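Side-chain contacts in ankyrin repeat domain protein (Legionella pneumophila subsp. pneumophila, PDB 6MCA), which is a bacterial effector, AnkH, with ankyrin repeats and a cysteine protease-like region, and interacts with LARP7 of the host 7SK snRNP complex: residues Q397-A402 against L440-Y445; I171-A174 against F178-L181; N438-I441 against Y447-S450; D152-K157 against L188-A193. All blocks are in the same frame, centred on the assembly; numbering follows the deposited sequence.

Interaction 1. Residues Q397-A402 against L440-Y445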
loop_
_atom_site.group_PDB
_atom_site.type_symbol
_atom_site.label_atom_id
_atom_site.label_comp_id
_atom_site.label_asym_id
_atom_site.label_seq_id
_atom_site.Cartn_x
_atom_site.Cartn_y
_atom_site.Cartn_z
ATOM N N GLN A 397 -0.574 -0.937 -22.067
ATOM C CA GLN A 397 -1.923 -0.859 -22.617
ATOM C C GLN A 397 -2.524 0.526 -22.416
ATOM O O GLN A 397 -3.172 1.063 -23.321
ATOM C CB GLN A 397 -2.813 -1.926 -21.980
ATOM C CG GLN A 397 -4.284 -1.803 -22.341
ATOM C CD GLN A 397 -5.124 -2.918 -21.748
ATOM O OE1 GLN A 397 -4.965 -4.087 -22.102
ATOM N NE2 GLN A 397 -6.024 -2.561 -20.839
ATOM N N ARG A 398 -2.318 1.123 -21.240
ATOM C CA ARG A 398 -2.887 2.439 -20.980
ATOM C C ARG A 398 -2.201 3.539 -21.776
ATOM O O ARG A 398 -2.803 4.600 -21.976
ATOM C CB ARG A 398 -2.818 2.761 -19.487
ATOM C CG ARG A 398 -3.753 1.925 -18.636
ATOM C CD ARG A 398 -3.497 2.140 -17.157
ATOM N NE ARG A 398 -4.279 1.219 -16.339
ATOM C CZ ARG A 398 -4.107 1.051 -15.032
ATOM N NH1 ARG A 398 -3.179 1.748 -14.390
ATOM N NH2 ARG A 398 -4.864 0.188 -14.368
ATOM N N PHE A 399 -0.961 3.320 -22.225
ATOM C CA PHE A 399 -0.268 4.362 -22.983
ATOM C C PHE A 399 -1.034 4.748 -24.245
ATOM O O PHE A 399 -1.165 5.938 -24.558
ATOM C CB PHE A 399 1.146 3.910 -23.344
ATOM C CG PHE A 399 1.870 4.868 -24.250
ATOM C CD1 PHE A 399 2.479 6.001 -23.736
ATOM C CD2 PHE A 399 1.937 4.640 -25.616
ATOM C CE1 PHE A 399 3.142 6.888 -24.565
ATOM C CE2 PHE A 399 2.598 5.523 -26.450
ATOM C CZ PHE A 399 3.201 6.648 -25.923
ATOM N N TYR A 400 -1.544 3.761 -24.985
ATOM C CA TYR A 400 -2.178 4.048 -26.268
ATOM C C TYR A 400 -3.559 4.675 -26.117
ATOM O O TYR A 400 -4.087 5.217 -27.093
ATOM C CB TYR A 400 -2.276 2.770 -27.102
ATOM C CG TYR A 400 -0.935 2.141 -27.412
ATOM C CD1 TYR A 400 -0.136 2.630 -28.438
ATOM C CD2 TYR A 400 -0.466 1.063 -26.675
ATOM C CE1 TYR A 400 1.091 2.059 -28.723
ATOM C CE2 TYR A 400 0.760 0.486 -26.951
ATOM C CZ TYR A 400 1.534 0.987 -27.975
ATOM O OH TYR A 400 2.754 0.415 -28.254
ATOM N N LEU A 401 -4.152 4.617 -24.927
ATOM C CA LEU A 401 -5.468 5.189 -24.676
ATOM C C LEU A 401 -5.402 6.498 -23.901
ATOM O O LEU A 401 -6.447 7.033 -23.520
ATOM C CB LEU A 401 -6.340 4.188 -23.912
ATOM C CG LEU A 401 -6.658 2.844 -24.567
ATOM C CD1 LEU A 401 -6.901 1.785 -23.502
ATOM C CD2 LEU A 401 -7.863 2.968 -25.481
ATOM N N ALA A 402 -4.206 7.029 -23.670
ATOM C CA ALA A 402 -4.004 8.093 -22.698
ATOM C C ALA A 402 -3.955 9.468 -23.354
ATOM O O ALA A 402 -3.690 9.615 -24.549
ATOM C CB ALA A 402 -2.715 7.853 -21.906
ATOM N N LEU A 440 9.200 3.770 -26.235
ATOM C CA LEU A 440 10.192 4.823 -26.040
ATOM C C LEU A 440 10.965 5.172 -27.306
ATOM O O LEU A 440 11.760 6.117 -27.279
ATOM C CB LEU A 440 11.170 4.429 -24.933
ATOM C CG LEU A 440 10.603 4.497 -23.517
ATOM C CD1 LEU A 440 11.711 4.342 -22.489
ATOM C CD2 LEU A 440 9.852 5.804 -23.311
ATOM N N ILE A 441 10.756 4.444 -28.403
ATOM C CA ILE A 441 11.440 4.752 -29.654
ATOM C C ILE A 441 10.617 5.672 -30.551
ATOM O O ILE A 441 11.186 6.334 -31.434
ATOM C CB ILE A 441 11.831 3.433 -30.351
ATOM C CG1 ILE A 441 13.178 2.967 -29.811
ATOM C CG2 ILE A 441 11.880 3.550 -31.873
ATOM C CD1 ILE A 441 14.292 3.976 -30.015
ATOM N N LEU A 442 9.306 5.768 -30.320
ATOM C CA LEU A 442 8.474 6.735 -31.022
ATOM C C LEU A 442 9.119 8.115 -30.997
ATOM O O LEU A 442 9.771 8.505 -30.024
ATOM C CB LEU A 442 7.083 6.799 -30.387
ATOM C CG LEU A 442 6.308 5.484 -30.295
ATOM C CD1 LEU A 442 5.011 5.673 -29.519
ATOM C CD2 LEU A 442 6.034 4.932 -31.684
ATOM N N ASP A 443 8.938 8.857 -32.092
ATOM C CA ASP A 443 9.609 10.145 -32.228
ATOM C C ASP A 443 9.142 11.142 -31.175
ATOM O O ASP A 443 9.932 11.979 -30.723
ATOM C CB ASP A 443 9.379 10.704 -33.633
ATOM C CG ASP A 443 9.873 9.767 -34.719
ATOM O OD1 ASP A 443 11.003 9.251 -34.596
ATOM O OD2 ASP A 443 9.125 9.538 -35.692
ATOM N N GLU A 444 7.876 11.065 -30.766
ATOM C CA GLU A 444 7.318 12.027 -29.823
ATOM C C GLU A 444 7.730 11.763 -28.380
ATOM O O GLU A 444 7.417 12.579 -27.506
ATOM C CB GLU A 444 5.790 12.033 -29.929
ATOM C CG GLU A 444 5.130 13.324 -29.464
ATOM C CD GLU A 444 3.615 13.251 -29.504
ATOM O OE1 GLU A 444 3.081 12.294 -30.099
ATOM O OE2 GLU A 444 2.961 14.150 -28.933
ATOM N N TYR A 445 8.423 10.656 -28.103
ATOM C CA TYR A 445 8.799 10.318 -26.739
ATOM C C TYR A 445 10.248 9.874 -26.604
ATOM O O TYR A 445 10.717 9.677 -25.476
ATOM C CB TYR A 445 7.857 9.238 -26.188
ATOM C CG TYR A 445 6.446 9.758 -26.054
ATOM C CD1 TYR A 445 6.060 10.486 -24.937
ATOM C CD2 TYR A 445 5.516 9.565 -27.065
ATOM C CE1 TYR A 445 4.777 10.984 -24.818
ATOM C CE2 TYR A 445 4.232 10.060 -26.957
ATOM C CZ TYR A 445 3.869 10.768 -25.831
ATOM O OH TYR A 445 2.591 11.266 -25.717
#
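F399 reaches across to L442 and Y445 with the far end of its ring. It sits near the C-terminal end of helix 373-399. L442 and Y445 belong to the loop between helices 427-440 and 447-458. The CB of F399 points toward this loop. CG lies anti to the backbone N (chi1 174°), which carries the ring toward the loop. CD2 turns back to its own segment and sits over the centre of the Y400 ring, 4.0 Å above that plane. CE1 comes over one face of the Y445 ring, toward its rim. CZ at the tip makes the closest approach, 3.7 Å from CE2 of Y445. On the other flank, CE2 of F399 meets CD1 of L442 at 3.9 Å.

The two rings form a T-shaped pair. The edge of F399 is turned to the face of Y445, with centroids 5.3 Å apart and planes at 76°. L442 comes from the opposite direction and touches with one methyl branch.

K407 of helix 404-421 makes a cation-pi contact with F399, and its side chain also touches Y445. I410 of the same helix and I439 of helix 427-440 pack on F399 as well. The F399 ring thus links the end region of helix 373-399 to a loop of the helical C-terminal part.

No hydrogen bond crosses between 397-402 and 440-445. The contact therefore rests on dispersion and on the weak electrostatics of ring C-H groups facing a pi cloud. The nearby lysine charge would probably add to the electrostatic part at F399.

Interaction 2. Residues I171-A174 against F178-L181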
loop_
_atom_site.group_PDB
_atom_site.type_symbol
_atom_site.label_atom_id
_atom_site.label_comp_id
_atom_site.label_asym_id
_atom_site.label_seq_id
_atom_site.Cartn_x
_atom_site.Cartn_y
_atom_site.Cartn_z
ATOM N N ILE A 171 2.818 12.004 -11.828
ATOM C CA ILE A 171 1.592 11.471 -12.404
ATOM C C ILE A 171 0.613 12.624 -12.591
ATOM O O ILE A 171 0.859 13.754 -12.176
ATOM C CB ILE A 171 0.983 10.345 -11.548
ATOM C CG1 ILE A 171 0.506 10.888 -10.199
ATOM C CG2 ILE A 171 1.987 9.217 -11.356
ATOM C CD1 ILE A 171 -0.344 9.911 -9.416
ATOM N N VAL A 172 -0.513 12.328 -13.232
ATOM C CA VAL A 172 -1.504 13.339 -13.585
ATOM C C VAL A 172 -2.685 13.224 -12.632
ATOM O O VAL A 172 -3.251 12.138 -12.462
ATOM C CB VAL A 172 -1.957 13.181 -15.046
ATOM C CG1 VAL A 172 -2.997 14.229 -15.395
ATOM C CG2 VAL A 172 -0.763 13.275 -15.982
ATOM N N ASN A 173 -3.057 14.341 -12.010
ATOM C CA ASN A 173 -4.214 14.364 -11.126
ATOM C C ASN A 173 -5.481 14.557 -11.960
ATOM O O ASN A 173 -5.450 14.548 -13.193
ATOM C CB ASN A 173 -4.041 15.431 -10.042
ATOM C CG ASN A 173 -3.938 16.848 -10.600
ATOM O OD1 ASN A 173 -4.268 17.110 -11.757
ATOM N ND2 ASN A 173 -3.482 17.771 -9.761
ATOM N N ALA A 174 -6.620 14.745 -11.289
ATOM C CA ALA A 174 -7.890 14.868 -11.994
ATOM C C ALA A 174 -8.049 16.199 -12.717
ATOM O O ALA A 174 -9.025 16.366 -13.453
ATOM C CB ALA A 174 -9.050 14.670 -11.019
ATOM N N PHE A 178 0.394 17.874 -13.089
ATOM C CA PHE A 178 1.340 16.877 -12.610
ATOM C C PHE A 178 1.564 17.029 -11.110
ATOM O O PHE A 178 1.758 18.141 -10.610
ATOM C CB PHE A 178 2.669 17.000 -13.352
ATOM C CG PHE A 178 2.603 16.582 -14.793
ATOM C CD1 PHE A 178 2.601 15.240 -15.139
ATOM C CD2 PHE A 178 2.552 17.529 -15.802
ATOM C CE1 PHE A 178 2.543 14.852 -16.466
ATOM C CE2 PHE A 178 2.494 17.147 -17.129
ATOM C CZ PHE A 178 2.489 15.807 -17.461
ATOM N N ILE A 179 1.530 15.907 -10.399
ATOM C CA ILE A 179 1.878 15.848 -8.986
ATOM C C ILE A 179 2.973 14.807 -8.804
ATOM O O ILE A 179 3.064 13.828 -9.554
ATOM C CB ILE A 179 0.665 15.521 -8.086
ATOM C CG1 ILE A 179 0.174 14.095 -8.340
ATOM C CG2 ILE A 179 -0.454 16.529 -8.307
ATOM C CD1 ILE A 179 -0.807 13.601 -7.307
ATOM N N GLU A 180 3.808 15.027 -7.794
ATOM C CA GLU A 180 4.921 14.132 -7.525
ATOM C C GLU A 180 4.459 12.904 -6.753
ATOM O O GLU A 180 3.548 12.968 -5.922
ATOM C CB GLU A 180 6.017 14.857 -6.744
ATOM C CG GLU A 180 7.015 15.600 -7.619
ATOM C CD GLU A 180 8.430 15.535 -7.076
ATOM O OE1 GLU A 180 8.612 15.047 -5.940
ATOM O OE2 GLU A 180 9.360 15.972 -7.786
ATOM N N LEU A 181 5.109 11.778 -7.033
ATOM C CA LEU A 181 4.838 10.505 -6.385
ATOM C C LEU A 181 6.174 9.874 -6.039
ATOM O O LEU A 181 7.059 9.773 -6.899
ATOM C CB LEU A 181 4.019 9.581 -7.298
ATOM C CG LEU A 181 3.737 8.144 -6.847
ATOM C CD1 LEU A 181 2.343 7.732 -7.276
ATOM C CD2 LEU A 181 4.766 7.169 -7.407
#
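I171 and I179 face each other as an antiparallel hydrogen-bonded pair, and V172 and F178 form the next, non-hydrogen-bonded pair with CA atoms 4.6 Å apart. Two backbone bonds join the first pair. I171 N donates to I179 O at 2.9 Å, and I179 N donates to I171 O, also at 2.9 Å. The same I171 O accepts a CA-H...O contact from F178 CA at 3.2 Å.

The side chains divide between the two faces. On one face the isoleucines meet CG1 to CG1 at 3.7 Å. Both place CG1 between the backbone N and the carbonyl carbon (chi1 66° and 67°), which brings these branches together. CD1 of I171 goes on to CD1 of L181 at 4.1 Å. CG2 of I179 packs against the amide of N173, 3.6 Å from ND2. The other end of that amide, OD1, accepts hydrogen bonds from the backbone N of K175 and of E177 in the connecting loop, which probably helps to hold its shape.

On the other face CG2 of V172 lies against CE1 of F178 at 3.7 Å. E405 of helix 404-421 touches both of these side chains.

This is a two-stranded beta hairpin, strands 168-172 and 178-182, with F149 of helix 147-162 packed on the isoleucine face and helix 404-421 touching V172, F178 and I171.

Interaction 3. Residues N438-I441 against Y447-S450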
loop_
_atom_site.group_PDB
_atom_site.type_symbol
_atom_site.label_atom_id
_atom_site.label_comp_id
_atom_site.label_asym_id
_atom_site.label_seq_id
_atom_site.Cartn_x
_atom_site.Cartn_y
_atom_site.Cartn_z
ATOM N N ASN A 438 9.413 -0.479 -27.584
ATOM C CA ASN A 438 8.338 -0.299 -28.556
ATOM C C ASN A 438 7.682 1.071 -28.422
ATOM O O ASN A 438 7.227 1.643 -29.419
ATOM C CB ASN A 438 7.290 -1.401 -28.396
ATOM C CG ASN A 438 7.414 -2.478 -29.451
ATOM O OD1 ASN A 438 8.385 -2.516 -30.207
ATOM N ND2 ASN A 438 6.425 -3.362 -29.511
ATOM N N ILE A 439 7.634 1.612 -27.209
ATOM C CA ILE A 439 7.023 2.910 -26.953
ATOM C C ILE A 439 8.065 4.021 -26.890
ATOM O O ILE A 439 7.852 5.103 -27.439
ATOM C CB ILE A 439 6.192 2.854 -25.653
ATOM C CG1 ILE A 439 4.970 1.950 -25.838
ATOM C CG2 ILE A 439 5.771 4.250 -25.217
ATOM C CD1 ILE A 439 4.124 1.808 -24.593
ATOM N N LEU A 440 9.200 3.770 -26.235
ATOM C CA LEU A 440 10.192 4.823 -26.040
ATOM C C LEU A 440 10.965 5.172 -27.306
ATOM O O LEU A 440 11.760 6.117 -27.279
ATOM C CB LEU A 440 11.170 4.429 -24.933
ATOM C CG LEU A 440 10.603 4.497 -23.517
ATOM C CD1 LEU A 440 11.711 4.342 -22.489
ATOM C CD2 LEU A 440 9.852 5.804 -23.311
ATOM N N ILE A 441 10.756 4.444 -28.403
ATOM C CA ILE A 441 11.440 4.752 -29.654
ATOM C C ILE A 441 10.617 5.672 -30.551
ATOM O O ILE A 441 11.186 6.334 -31.434
ATOM C CB ILE A 441 11.831 3.433 -30.351
ATOM C CG1 ILE A 441 13.178 2.967 -29.811
ATOM C CG2 ILE A 441 11.880 3.550 -31.873
ATOM C CD1 ILE A 441 14.292 3.976 -30.015
ATOM N N TYR A 447 12.635 11.560 -26.455
ATOM C CA TYR A 447 13.308 12.492 -25.555
ATOM C C TYR A 447 13.617 11.845 -24.215
ATOM O O TYR A 447 14.694 12.072 -23.648
ATOM C CB TYR A 447 12.474 13.766 -25.371
ATOM C CG TYR A 447 11.135 13.612 -24.673
ATOM C CD1 TYR A 447 9.971 13.420 -25.406
ATOM C CD2 TYR A 447 11.028 13.707 -23.290
ATOM C CE1 TYR A 447 8.742 13.298 -24.781
ATOM C CE2 TYR A 447 9.800 13.584 -22.655
ATOM C CZ TYR A 447 8.661 13.380 -23.408
ATOM O OH TYR A 447 7.437 13.258 -22.790
ATOM N N VAL A 448 12.707 10.999 -23.713
ATOM C CA VAL A 448 12.983 10.257 -22.481
ATOM C C VAL A 448 14.353 9.599 -22.573
ATOM O O VAL A 448 15.290 9.963 -21.848
ATOM C CB VAL A 448 11.878 9.222 -22.206
ATOM C CG1 VAL A 448 12.256 8.345 -21.019
ATOM C CG2 VAL A 448 10.551 9.915 -21.949
ATOM N N LEU A 449 14.495 8.651 -23.506
ATOM C CA LEU A 449 15.788 8.012 -23.720
ATOM C C LEU A 449 16.886 9.051 -23.891
ATOM O O LEU A 449 17.947 8.952 -23.259
ATOM C CB LEU A 449 15.725 7.088 -24.936
ATOM C CG LEU A 449 15.076 5.723 -24.698
ATOM C CD1 LEU A 449 14.978 4.943 -26.000
ATOM C CD2 LEU A 449 15.845 4.934 -23.650
ATOM N N SER A 450 16.623 10.081 -24.704
ATOM C CA SER A 450 17.593 11.151 -24.905
ATOM C C SER A 450 18.130 11.639 -23.569
ATOM O O SER A 450 19.338 11.572 -23.307
ATOM C CB SER A 450 16.952 12.303 -25.686
ATOM O OG SER A 450 16.674 11.926 -27.023
#
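Two consecutive helices joined by a short loop bring L440 against V448 and L449. Helix 427-440 leads through this loop into helix 447-458. The contact joins the two in the all-helical C-terminal part of the chain.

L440 touches both V448 and L449, with two parts of its side chain. CB lies 4.0 Å from CD1 of L449. Farther out, CD2 meets CB of V448 at 4.1 Å, and the V448 methyl CG1 is close behind. The side chains of L440 and V448 cross at about a right angle. L440 thus meets L449 near its backbone and V448 at its tip.

L449 extends toward L440. Its CG is anti to its own carbonyl carbon (chi1 -79°), and chi2 is extended at 176°. CD1 is thereby carried to the backbone of the other segment, 3.7 Å from the carbonyl O of L440. This is a van der Waals approach of a methyl to a polar atom. No hydrogen bond links 438-441 with 447-450.

L418 of helix 404-421 touches both L440 and L449, so a third helix packs on this pair. I441 adds a smaller contact at the margin. Its CB points away from the second helix, but its end comes back, and CD1 of I441 reaches CD1 of L449 at 4.2 Å.

Interaction 4. Residues D152-K157 against L188-A193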
loop_
_atom_site.group_PDB
_atom_site.type_symbol
_atom_site.label_atom_id
_atom_site.label_comp_id
_atom_site.label_asym_id
_atom_site.label_seq_id
_atom_site.Cartn_x
_atom_site.Cartn_y
_atom_site.Cartn_z
ATOM N N ASP A 152 -3.798 5.381 -12.079
ATOM C CA ASP A 152 -2.407 5.743 -12.321
ATOM C C ASP A 152 -1.607 5.761 -11.028
ATOM O O ASP A 152 -0.453 5.319 -11.007
ATOM C CB ASP A 152 -2.329 7.100 -13.018
ATOM C CG ASP A 152 -2.926 7.075 -14.412
ATOM O OD1 ASP A 152 -3.000 5.978 -15.008
ATOM O OD2 ASP A 152 -3.322 8.150 -14.911
ATOM N N PHE A 153 -2.195 6.264 -9.937
ATOM C CA PHE A 153 -1.501 6.228 -8.654
ATOM C C PHE A 153 -1.194 4.792 -8.244
ATOM O O PHE A 153 -0.060 4.470 -7.863
ATOM C CB PHE A 153 -2.334 6.926 -7.576
ATOM C CG PHE A 153 -1.731 6.848 -6.198
ATOM C CD1 PHE A 153 -0.824 7.802 -5.771
ATOM C CD2 PHE A 153 -2.073 5.821 -5.331
ATOM C CE1 PHE A 153 -0.264 7.733 -4.508
ATOM C CE2 PHE A 153 -1.515 5.746 -4.067
ATOM C CZ PHE A 153 -0.612 6.704 -3.655
ATOM N N ILE A 154 -2.200 3.915 -8.314
ATOM C CA ILE A 154 -2.009 2.522 -7.917
ATOM C C ILE A 154 -0.926 1.871 -8.767
ATOM O O ILE A 154 -0.024 1.201 -8.249
ATOM C CB ILE A 154 -3.337 1.751 -8.012
ATOM C CG1 ILE A 154 -4.349 2.299 -7.004
ATOM C CG2 ILE A 154 -3.105 0.259 -7.794
ATOM C CD1 ILE A 154 -5.766 1.819 -7.241
ATOM N N ASN A 155 -0.992 2.071 -10.087
ATOM C CA ASN A 155 -0.032 1.432 -10.979
ATOM C C ASN A 155 1.380 1.960 -10.754
ATOM O O ASN A 155 2.341 1.182 -10.740
ATOM C CB ASN A 155 -0.459 1.632 -12.433
ATOM C CG ASN A 155 0.595 1.169 -13.419
ATOM O OD1 ASN A 155 0.696 -0.020 -13.727
ATOM N ND2 ASN A 155 1.386 2.108 -13.924
ATOM N N ALA A 156 1.528 3.275 -10.571
ATOM C CA ALA A 156 2.852 3.847 -10.356
ATOM C C ALA A 156 3.457 3.359 -9.047
ATOM O O ALA A 156 4.645 3.015 -8.998
ATOM C CB ALA A 156 2.776 5.373 -10.379
ATOM N N LYS A 157 2.659 3.316 -7.975
ATOM C CA LYS A 157 3.171 2.810 -6.705
ATOM C C LYS A 157 3.559 1.341 -6.815
ATOM O O LYS A 157 4.630 0.934 -6.339
ATOM C CB LYS A 157 2.129 3.008 -5.604
ATOM C CG LYS A 157 1.919 4.455 -5.192
ATOM C CD LYS A 157 3.164 5.038 -4.547
ATOM C CE LYS A 157 3.522 4.299 -3.267
ATOM N NZ LYS A 157 4.853 4.717 -2.749
ATOM N N LEU A 188 1.243 1.559 4.552
ATOM C CA LEU A 188 0.938 0.218 5.046
ATOM C C LEU A 188 -0.433 -0.260 4.579
ATOM O O LEU A 188 -0.559 -1.355 4.018
ATOM C CB LEU A 188 1.031 0.191 6.571
ATOM C CG LEU A 188 0.817 -1.171 7.234
ATOM C CD1 LEU A 188 1.819 -2.186 6.708
ATOM C CD2 LEU A 188 0.916 -1.050 8.746
ATOM N N GLU A 189 -1.478 0.535 4.825
ATOM C CA GLU A 189 -2.826 0.127 4.434
ATOM C C GLU A 189 -2.937 -0.025 2.923
ATOM O O GLU A 189 -3.550 -0.983 2.424
ATOM C CB GLU A 189 -3.846 1.141 4.952
ATOM C CG GLU A 189 -3.696 1.466 6.431
ATOM C CD GLU A 189 -4.872 2.252 6.981
ATOM O OE1 GLU A 189 -5.988 1.696 7.034
ATOM O OE2 GLU A 189 -4.677 3.424 7.363
ATOM N N PHE A 190 -2.349 0.916 2.180
ATOM C CA PHE A 190 -2.281 0.788 0.730
ATOM C C PHE A 190 -1.588 -0.506 0.328
ATOM O O PHE A 190 -2.040 -1.199 -0.589
ATOM C CB PHE A 190 -1.554 1.995 0.134
ATOM C CG PHE A 190 -1.240 1.857 -1.331
ATOM C CD1 PHE A 190 -2.193 2.162 -2.288
ATOM C CD2 PHE A 190 0.011 1.429 -1.749
ATOM C CE1 PHE A 190 -1.908 2.042 -3.635
ATOM C CE2 PHE A 190 0.300 1.302 -3.094
ATOM C CZ PHE A 190 -0.661 1.610 -4.039
ATOM N N THR A 191 -0.487 -0.845 1.005
ATOM C CA THR A 191 0.250 -2.056 0.661
ATOM C C THR A 191 -0.589 -3.304 0.911
ATOM O O THR A 191 -0.614 -4.217 0.080
ATOM C CB THR A 191 1.559 -2.121 1.451
ATOM O OG1 THR A 191 2.440 -1.085 1.000
ATOM C CG2 THR A 191 2.239 -3.465 1.256
ATOM N N VAL A 192 -1.288 -3.359 2.046
ATOM C CA VAL A 192 -2.137 -4.512 2.343
ATOM C C VAL A 192 -3.217 -4.662 1.278
ATOM O O VAL A 192 -3.451 -5.760 0.745
ATOM C CB VAL A 192 -2.745 -4.381 3.751
ATOM C CG1 VAL A 192 -3.695 -5.533 4.031
ATOM C CG2 VAL A 192 -1.648 -4.323 4.801
ATOM N N ALA A 193 -3.883 -3.554 0.942
ATOM C CA ALA A 193 -4.946 -3.605 -0.058
ATOM C C ALA A 193 -4.413 -4.054 -1.416
ATOM O O ALA A 193 -5.017 -4.913 -2.077
ATOM C CB ALA A 193 -5.628 -2.242 -0.167
#
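F190 meets F153, I154 and K157 with the outer part of its ring. The aromatic contact is an offset T-shaped pair with F153. The edge of F153 is turned to the face of F190, with planes at 74° and centroids 5.5 Å apart. CE2 of F153 lies 3.7 Å from CE1 of F190. F190 has CG anti to the backbone N (chi1 171°), and this carries the ring away from its own helix toward helix 147-162.

The aliphatic contacts come from two residues. CB of K157 is 3.5 Å from CZ of F190. CG1 of I154 approaches the edge of the F190 ring, 4.2 Å from CE1.

The polar contact of K157 lies elsewhere. Its chain bends at chi2 and chi3, CG passes over one face of the F153 ring, and NZ leads away to hydrogen bonds with the backbone O of D182 and of G185.

The short helical segments cross at -89°, with axes 11.9 Å apart, and F190 is central to the contact between them. Y127 of helix 126-131 also touches F190. The contact packs helix 147-162 against helix 188-202, the helices before and after the hairpin of strands 168-172 and 178-182, whose L181 touches F153 and K157.

How the interactions relate
Along the chain, interaction 4 opens first and encloses interaction 2: helix 147-162 leads into strands 168-172 and 178-182, then into helix 188-202. The centres of interactions 2 and 4 are about 15 Å apart, and they touch where L181 and I171 pack on F153. Interactions 1 and 3 come later, in the C-terminal helices. Their centres are about 9 Å apart, they share L440 and I441, and I439 packs on F399. The centres of interactions 1 and 4 lie about 24 Å apart, yet R398 packs on N155. Interaction 2 stays about 8 Å from interactions 1 and 3 at the nearest atoms. Together they trace packing from near the chain's centre, through helix 373-399, to the C-terminal helices.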